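Alpha,alpha-trehalose-phosphate synthase (UDP-forming) (Burkholderia vietnamiensis, PDB 5TVG) is a trehalose-phosphate synthase of glycosyltransferase family 20, with a GT-B fold, that binds uridine-5'-diphosphate and, at a separate site, a magnesium ion. Local coordinates at residues 240-245 and 350-355; 407-412 and 424-429. All coordinates share one frame; numbering follows the deposited sequence.

Overall arrangement
Both contacts belong to the half of this GT-B protein built on the parallel sheet of strands 343-346, 301-306, 266-271, 364-367, 392-396 and 409-411. Along the chain, contact 1 closes before contact 2 opens; their centres are 23 Å apart, and their nearest atoms, about 16 Å apart, do not touch. Contact 1 sets helix 239-248 against the start of helix 352-361, beside the uridine-5'-diphosphate pocket. Contact 2 lies farther from the centre of the chain, at the outermost strand 409-411, where it meets helix 416-428. One contact therefore borders the nucleotide site, whereas the other joins a sheet edge to the helix that follows it.

Contact 1: 240-245 and 350-355; sequences DAIAEA and YERNLL. With UDP (uridine-5'-diphosphate), chain I.
A245 and N353 form the close part of this contact. The methyl CB of A245 points at the opposite helix and comes within 3.4 Å of ND2 of N353, with the amide carbon CG 3.9 Å from the same methyl. N353 holds CG beside its backbone N, which turns the amide toward the A245 methyl. The backbones approach to match, 5.6 Å between the CA atoms of A245 and N353.

The second pair across the helices is looser. I242 sends CD1 to a point 4.5 Å from NH2 of R352, meeting the guanidinium obliquely, at the limit of contact. R352 places CG anti to its backbone N (chi1 -161°) and stays extended as far as NE, and the aliphatic chain runs beside the uridine-5'-diphosphate, CG lying 3.3 Å from the base oxygen O2. At the ribose, NE makes two weak hydrogen bonds, to O2' at 3.1 Å and to O3' at 3.3 Å; the shorter is the more bent (127° against 150°). S28 O and E380 OE1 hold the other guanidinium nitrogens, probably fixing its rotation. L355 adds CD1 3.3 Å from N3 of the base; with Y350 and R352 it is part of the nucleotide pocket of this GT-B protein.

D240 and E244 lie on the exposed side of helix 239-248, D240 in a salt bridge with R446. I242 also packs on helix 376-384, L354 on helix 253-262, and Y350 and L355 on I306 of strand 301-306; the start of helix 352-361 has helix 239-248 on one side and the nucleotide on another.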
ATOM      1  N   ASP A 240      44.559  12.152   5.066  1.00 36.44           N
ATOM      2  CA  ASP A 240      45.135  13.384   5.605  1.00 45.42           C
ATOM      3  C   ASP A 240      44.510  14.643   4.987  1.00 45.22           C
ATOM      4  O   ASP A 240      44.451  15.690   5.648  1.00 45.46           O
ATOM      5  CB  ASP A 240      46.664  13.348   5.444  1.00 45.70           C
ATOM      6  CG  ASP A 240      47.313  12.141   6.185  1.00 53.77           C
ATOM      7  OD1 ASP A 240      46.793  11.700   7.230  1.00 60.58           O
ATOM      8  OD2 ASP A 240      48.341  11.621   5.717  1.00 63.61           O
ATOM      9  N   ALA A 241      44.107  14.599   3.709  1.00 37.53           N
ATOM     10  CA  ALA A 241      43.327  15.705   3.153  1.00 44.85           C
ATOM     11  C   ALA A 241      41.940  15.765   3.812  1.00 40.18           C
ATOM     12  O   ALA A 241      41.430  16.851   4.109  1.00 40.38           O
ATOM     13  CB  ALA A 241      43.209  15.577   1.625  1.00 37.97           C
ATOM     14  N   ILE A 242      41.319  14.610   4.059  1.00 41.85           N
ATOM     15  CA  ILE A 242      40.032  14.599   4.769  1.00 35.77           C
ATOM     16  C   ILE A 242      40.178  15.228   6.144  1.00 39.20           C
ATOM     17  O   ILE A 242      39.321  16.013   6.582  1.00 36.81           O
ATOM     18  CB  ILE A 242      39.483  13.164   4.847  1.00 37.88           C
ATOM     19  CG1 ILE A 242      39.021  12.769   3.441  1.00 32.70           C
ATOM     20  CG2 ILE A 242      38.306  13.052   5.890  1.00 32.48           C
ATOM     21  CD1 ILE A 242      38.828  11.310   3.200  1.00 34.28           C
ATOM     22  N   ALA A 243      41.286  14.930   6.834  1.00 43.88           N
ATOM     23  CA  ALA A 243      41.493  15.470   8.174  1.00 43.87           C
ATOM     24  C   ALA A 243      41.567  16.987   8.137  1.00 46.46           C
ATOM     25  O   ALA A 243      40.920  17.677   8.933  1.00 49.81           O
ATOM     26  CB  ALA A 243      42.775  14.896   8.782  1.00 42.21           C
ATOM     27  N   GLU A 244      42.340  17.523   7.197  1.00 41.73           N
ATOM     28  CA  GLU A 244      42.470  18.973   7.093  1.00 46.48           C
ATOM     29  C   GLU A 244      41.141  19.635   6.757  1.00 42.62           C
ATOM     30  O   GLU A 244      40.789  20.669   7.336  1.00 43.53           O
ATOM     31  CB  GLU A 244      43.498  19.326   6.038  1.00 45.50           C
ATOM     32  CG  GLU A 244      43.741  20.801   5.944  1.00 61.24           C
ATOM     33  CD  GLU A 244      45.173  21.097   5.560  1.00 73.74           C
ATOM     34  OE1 GLU A 244      45.395  21.642   4.441  1.00 72.59           O
ATOM     35  OE2 GLU A 244      46.063  20.757   6.386  1.00 72.73           O
ATOM     36  N   ALA A 245      40.381  19.043   5.843  1.00 38.58           N
ATOM     37  CA  ALA A 245      39.084  19.611   5.507  1.00 45.10           C
ATOM     38  C   ALA A 245      38.173  19.614   6.727  1.00 45.68           C
ATOM     39  O   ALA A 245      37.459  20.595   6.977  1.00 46.15           O
ATOM     40  CB  ALA A 245      38.453  18.818   4.362  1.00 37.10           C
ATOM     41  N   TYR A 350      24.713  18.309   1.495  1.00 47.47           N
ATOM     42  CA  TYR A 350      25.702  19.208   2.076  1.00 39.07           C
ATOM     43  C   TYR A 350      27.015  19.104   1.326  1.00 42.34           C
ATOM     44  O   TYR A 350      27.362  18.047   0.784  1.00 47.81           O
ATOM     45  CB  TYR A 350      25.963  18.933   3.594  1.00 33.05           C
ATOM     46  CG  TYR A 350      24.813  19.328   4.504  1.00 35.26           C
ATOM     47  CD1 TYR A 350      23.683  18.529   4.628  1.00 39.44           C
ATOM     48  CD2 TYR A 350      24.828  20.547   5.184  1.00 36.88           C
ATOM     49  CE1 TYR A 350      22.611  18.906   5.473  1.00 37.93           C
ATOM     50  CE2 TYR A 350      23.757  20.943   5.998  1.00 38.84           C
ATOM     51  CZ  TYR A 350      22.653  20.119   6.140  1.00 39.70           C
ATOM     52  OH  TYR A 350      21.598  20.513   6.948  1.00 43.01           O
ATOM     53  N   GLU A 351      27.738  20.221   1.320  1.00 40.74           N
ATOM     54  CA  GLU A 351      29.096  20.259   0.804  1.00 43.87           C
ATOM     55  C   GLU A 351      29.939  19.196   1.509  1.00 43.11           C
ATOM     56  O   GLU A 351      29.891  19.064   2.737  1.00 42.71           O
ATOM     57  CB  GLU A 351      29.654  21.660   1.052  1.00 54.49           C
ATOM     58  CG  GLU A 351      30.907  22.041   0.292  1.00 69.50           C
ATOM     59  CD  GLU A 351      31.556  23.286   0.880  1.00 74.52           C
ATOM     60  OE1 GLU A 351      30.836  24.054   1.577  1.00 75.23           O
ATOM     61  OE2 GLU A 351      32.781  23.477   0.658  1.00 71.34           O
ATOM     62  N   ARG A 352      30.711  18.441   0.723  1.00 40.92           N
ATOM     63  CA  ARG A 352      31.439  17.281   1.248  1.00 40.55           C
ATOM     64  C   ARG A 352      32.371  17.662   2.398  1.00 38.86           C
ATOM     65  O   ARG A 352      32.511  16.911   3.370  1.00 39.92           O
ATOM     66  CB  ARG A 352      32.216  16.608   0.117  1.00 43.25           C
ATOM     67  CG  ARG A 352      32.625  15.200   0.405  1.00 53.82           C
ATOM     68  CD  ARG A 352      32.995  14.411  -0.851  1.00 52.98           C
ATOM     69  NE  ARG A 352      33.914  13.332  -0.486  1.00 52.61           N
ATOM     70  CZ  ARG A 352      35.226  13.503  -0.402  1.00 54.91           C
ATOM     71  NH1 ARG A 352      35.725  14.699  -0.676  1.00 59.29           N
ATOM     72  NH2 ARG A 352      36.035  12.493  -0.057  1.00 48.32           N
ATOM     73  N   ASN A 353      32.994  18.835   2.335  1.00 36.59           N
ATOM     74  CA  ASN A 353      33.845  19.244   3.451  1.00 40.07           C
ATOM     75  C   ASN A 353      33.040  19.489   4.729  1.00 44.23           C
ATOM     76  O   ASN A 353      33.558  19.250   5.834  1.00 40.77           O
ATOM     77  CB  ASN A 353      34.630  20.487   3.078  1.00 43.46           C
ATOM     78  CG  ASN A 353      35.673  20.199   2.023  1.00 49.54           C
ATOM     79  OD1 ASN A 353      36.058  21.088   1.277  1.00 52.48           O
ATOM     80  ND2 ASN A 353      36.086  18.935   1.916  1.00 45.96           N
ATOM     81  N   LEU A 354      31.797  19.988   4.617  1.00 35.05           N
ATOM     82  CA  LEU A 354      30.948  20.082   5.809  1.00 39.28           C
ATOM     83  C   LEU A 354      30.711  18.700   6.406  1.00 34.44           C
ATOM     84  O   LEU A 354      30.757  18.525   7.631  1.00 35.64           O
ATOM     85  CB  LEU A 354      29.610  20.758   5.474  1.00 38.43           C
ATOM     86  CG  LEU A 354      29.630  22.281   5.299  1.00 46.14           C
ATOM     87  CD1 LEU A 354      28.293  22.819   4.807  1.00 46.59           C
ATOM     88  CD2 LEU A 354      29.982  22.932   6.632  1.00 37.42           C
ATOM     89  N   LEU A 355      30.480  17.702   5.552  1.00 30.17           N
ATOM     90  CA  LEU A 355      30.263  16.352   6.052  1.00 35.06           C
ATOM     91  C   LEU A 355      31.429  15.887   6.928  1.00 37.05           C
ATOM     92  O   LEU A 355      31.219  15.225   7.958  1.00 35.85           O
ATOM     93  CB  LEU A 355      30.034  15.394   4.876  1.00 30.74           C
ATOM     94  CG  LEU A 355      28.778  15.592   4.026  1.00 35.05           C
ATOM     95  CD1 LEU A 355      28.656  14.485   3.027  1.00 37.76           C
ATOM     96  CD2 LEU A 355      27.525  15.623   4.912  1.00 32.70           C
TER
HETATM   97  N1  UDP I 501      28.524  12.419  -0.408  1.00 39.26           N
HETATM   98  C2  UDP I 501      28.556  13.802  -0.394  1.00 44.63           C
HETATM   99  N3  UDP I 501      27.388  14.411  -0.014  1.00 57.29           N
HETATM  100  C4  UDP I 501      26.206  13.794   0.343  1.00 59.60           C
HETATM  101  C5  UDP I 501      26.243  12.350   0.298  1.00 38.70           C
HETATM  102  C6  UDP I 501      27.378  11.726  -0.081  1.00 42.17           C
HETATM  103  O2  UDP I 501      29.555  14.445  -0.672  1.00 54.26           O
HETATM  104  O4  UDP I 501      25.219  14.494   0.650  1.00 66.84           O
HETATM  105  C1' UDP I 501      29.763  11.721  -0.823  1.00 39.46           C
HETATM  106  C2' UDP I 501      30.544  11.008   0.283  1.00 36.95           C
HETATM  107  O2' UDP I 501      31.476  11.926   0.823  1.00 34.49           O
HETATM  108  C3' UDP I 501      31.287   9.944  -0.520  1.00 37.14           C
HETATM  109  C4' UDP I 501      30.271   9.573  -1.592  1.00 39.38           C
HETATM  110  O4' UDP I 501      29.431  10.733  -1.771  1.00 31.68           O
HETATM  111  O3' UDP I 501      32.536  10.357  -1.063  1.00 33.81           O
HETATM  112  C5' UDP I 501      29.387   8.435  -1.166  1.00 52.28           C
HETATM  113  O5' UDP I 501      30.034   7.290  -1.717  1.00 47.06           O
HETATM  114  PA  UDP I 501      29.935   5.889  -1.027  1.00 29.89           P
HETATM  115  O1A UDP I 501      31.030   5.069  -1.617  1.00 31.57           O
HETATM  116  O2A UDP I 501      29.892   6.014   0.487  1.00 36.39           O
HETATM  117  O3A UDP I 501      28.522   5.314  -1.496  1.00 36.62           O
HETATM  118  PB  UDP I 501      27.784   5.597  -2.874  1.00 29.93           P
HETATM  119  O1B UDP I 501      28.917   5.652  -3.903  1.00 38.67           O
HETATM  120  O2B UDP I 501      27.078   4.285  -3.182  1.00 26.55           O
HETATM  121  O3B UDP I 501      26.896   6.790  -2.798  1.00 31.09           O

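Contact 2: 407-412 and 424-429; sequences GALLVN and ARALAM
L409 carries CG beside its backbone N (chi1 -74°) and its chain is extended at chi2 (176°), which puts CD1 in front of helix 416-428, where R425, A426 and M429 gather round it. R425 places its own CG anti to the backbone N, at the leucine, and the bend at chi2 (94°) turns the rest of the chain onward to the guanidinium.

All the contacts of L409 across the two segments are made by this single methyl. CD1 is 4.0 Å from CB of A426 and 4.0 Å from CG of R425, whose side chain crosses that of the leucine at about a right angle. M429 completes the group from beyond the helical turn: its chain bends at its end to bring CE to 4.2 Å from L409 CD1. The contact is apolar at van der Waals range, and 7.9 Å separates the CA atoms of L409 and A426, leaving the backbones to be bridged by side chains alone.

The arrangement is that of a beta-alpha unit of the parallel, Rossmann-like sheet of a GT-B fold: strand 409-411 is the outermost strand of its sheet within the chain, and helix 416-428 follows it and packs back against the sheet. L409 and V411 pair through their backbones with strand 392-396 and the residue after it, E397, and V392 of that strand also touches both L409 and A426, extending the apolar layer under the helix. V411 sits against M419 and A422, earlier turns of the same helix.

The guanidinium of R425 lies on the exposed side and forms a salt bridge with E433. R437 of helix 431-447 packs against L409, R425 and M429.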
ATOM      1  N   GLY A 407      39.463  -2.054  12.853  1.00 37.91           N
ATOM      2  CA  GLY A 407      39.076  -1.349  14.062  1.00 31.23           C
ATOM      3  C   GLY A 407      37.586  -1.044  14.181  1.00 38.57           C
ATOM      4  O   GLY A 407      37.128  -0.569  15.234  1.00 35.83           O
ATOM      5  N   ALA A 408      36.819  -1.289  13.119  1.00 31.01           N
ATOM      6  CA  ALA A 408      35.385  -1.052  13.207  1.00 40.73           C
ATOM      7  C   ALA A 408      34.693  -2.092  14.090  1.00 35.97           C
ATOM      8  O   ALA A 408      35.174  -3.207  14.289  1.00 31.04           O
ATOM      9  CB  ALA A 408      34.748  -1.080  11.824  1.00 28.10           C
ATOM     10  N   LEU A 409      33.535  -1.696  14.623  1.00 32.76           N
ATOM     11  CA  LEU A 409      32.572  -2.632  15.196  1.00 34.92           C
ATOM     12  C   LEU A 409      31.722  -3.175  14.054  1.00 28.36           C
ATOM     13  O   LEU A 409      30.903  -2.445  13.488  1.00 28.01           O
ATOM     14  CB  LEU A 409      31.697  -1.956  16.255  1.00 32.67           C
ATOM     15  CG  LEU A 409      32.260  -1.623  17.632  1.00 39.55           C
ATOM     16  CD1 LEU A 409      31.200  -0.859  18.449  1.00 29.32           C
ATOM     17  CD2 LEU A 409      32.682  -2.929  18.393  1.00 39.62           C
ATOM     18  N   LEU A 410      31.944  -4.435  13.678  1.00 31.39           N
ATOM     19  CA  LEU A 410      31.218  -5.037  12.560  1.00 36.25           C
ATOM     20  C   LEU A 410      29.871  -5.593  13.002  1.00 35.74           C
ATOM     21  O   LEU A 410      29.770  -6.240  14.042  1.00 36.18           O
ATOM     22  CB  LEU A 410      32.043  -6.151  11.917  1.00 28.49           C
ATOM     23  CG  LEU A 410      33.318  -5.652  11.260  1.00 32.66           C
ATOM     24  CD1 LEU A 410      34.136  -6.822  10.687  1.00 38.90           C
ATOM     25  CD2 LEU A 410      33.015  -4.570  10.191  1.00 29.84           C
ATOM     26  N   VAL A 411      28.834  -5.336  12.210  1.00 31.97           N
ATOM     27  CA  VAL A 411      27.493  -5.800  12.547  1.00 29.34           C
ATOM     28  C   VAL A 411      26.819  -6.402  11.325  1.00 33.56           C
ATOM     29  O   VAL A 411      27.120  -6.051  10.172  1.00 32.44           O
ATOM     30  CB  VAL A 411      26.607  -4.669  13.113  1.00 30.63           C
ATOM     31  CG1 VAL A 411      27.184  -4.179  14.457  1.00 28.23           C
ATOM     32  CG2 VAL A 411      26.467  -3.527  12.088  1.00 29.18           C
ATOM     33  N   ASN A 412      25.876  -7.297  11.599  1.00 28.28           N
ATOM     34  CA  ASN A 412      24.975  -7.804  10.591  1.00 34.45           C
ATOM     35  C   ASN A 412      23.690  -6.985  10.668  1.00 29.86           C
ATOM     36  O   ASN A 412      22.975  -7.089  11.667  1.00 34.50           O
ATOM     37  CB  ASN A 412      24.692  -9.283  10.839  1.00 30.79           C
ATOM     38  CG  ASN A 412      23.854  -9.900   9.744  1.00 33.20           C
ATOM     39  OD1 ASN A 412      22.995  -9.237   9.162  1.00 28.60           O
ATOM     40  ND2 ASN A 412      24.096 -11.177   9.453  1.00 30.99           N
ATOM     41  N   ALA A 424      25.247   1.041  21.647  1.00 29.81           N
ATOM     42  CA  ALA A 424      25.520   1.284  23.062  1.00 32.29           C
ATOM     43  C   ALA A 424      26.994   1.054  23.388  1.00 36.02           C
ATOM     44  O   ALA A 424      27.618   1.839  24.118  1.00 31.02           O
ATOM     45  CB  ALA A 424      24.628   0.382  23.935  1.00 31.87           C
ATOM     46  N   ARG A 425      27.559  -0.022  22.860  1.00 30.54           N
ATOM     47  CA  ARG A 425      28.980  -0.292  23.058  1.00 34.44           C
ATOM     48  C   ARG A 425      29.838   0.841  22.475  1.00 40.72           C
ATOM     49  O   ARG A 425      30.827   1.278  23.080  1.00 30.99           O
ATOM     50  CB  ARG A 425      29.322  -1.629  22.398  1.00 30.69           C
ATOM     51  CG  ARG A 425      30.819  -1.905  22.285  1.00 46.42           C
ATOM     52  CD  ARG A 425      31.345  -2.722  23.475  1.00 31.62           C
ATOM     53  NE  ARG A 425      32.538  -3.448  23.080  1.00 36.42           N
ATOM     54  CZ  ARG A 425      33.794  -3.006  23.227  1.00 32.02           C
ATOM     55  NH1 ARG A 425      34.057  -1.841  23.808  1.00 32.21           N
ATOM     56  NH2 ARG A 425      34.785  -3.755  22.771  1.00 34.04           N
ATOM     57  N   ALA A 426      29.454   1.342  21.304  1.00 31.96           N
ATOM     58  CA  ALA A 426      30.207   2.448  20.705  1.00 33.82           C
ATOM     59  C   ALA A 426      30.113   3.700  21.578  1.00 37.89           C
ATOM     60  O   ALA A 426      31.108   4.413  21.768  1.00 35.69           O
ATOM     61  CB  ALA A 426      29.710   2.705  19.285  1.00 29.25           C
ATOM     62  N   LEU A 427      28.931   3.966  22.128  1.00 30.29           N
ATOM     63  CA  LEU A 427      28.706   5.144  22.961  1.00 35.76           C
ATOM     64  C   LEU A 427      29.416   5.070  24.311  1.00 34.22           C
ATOM     65  O   LEU A 427      29.634   6.115  24.928  1.00 34.01           O
ATOM     66  CB  LEU A 427      27.192   5.365  23.189  1.00 30.64           C
ATOM     67  CG  LEU A 427      26.428   5.877  21.931  1.00 31.41           C
ATOM     68  CD1 LEU A 427      24.863   5.817  22.091  1.00 30.05           C
ATOM     69  CD2 LEU A 427      26.903   7.266  21.482  1.00 30.08           C
ATOM     70  N   ALA A 428      29.752   3.874  24.810  1.00 32.05           N
ATOM     71  CA  ALA A 428      30.410   3.725  26.105  1.00 37.72           C
ATOM     72  C   ALA A 428      31.903   3.398  25.979  1.00 40.56           C
ATOM     73  O   ALA A 428      32.570   3.187  26.995  1.00 33.27           O
ATOM     74  CB  ALA A 428      29.729   2.620  26.926  1.00 32.70           C
ATOM     75  N   MET A 429      32.452   3.394  24.781  1.00 38.91           N
ATOM     76  CA  MET A 429      33.804   2.857  24.617  1.00 40.79           C
ATOM     77  C   MET A 429      34.849   3.787  25.236  1.00 34.98           C
ATOM     78  O   MET A 429      34.851   4.990  24.958  1.00 42.65           O
ATOM     79  CB  MET A 429      34.092   2.604  23.137  1.00 39.04           C
ATOM     80  CG  MET A 429      35.386   1.800  22.929  1.00 38.50           C
ATOM     81  SD  MET A 429      35.771   1.344  21.242  1.00 36.55           S
ATOM     82  CE  MET A 429      34.561   0.173  20.676  1.00 30.73           C
TER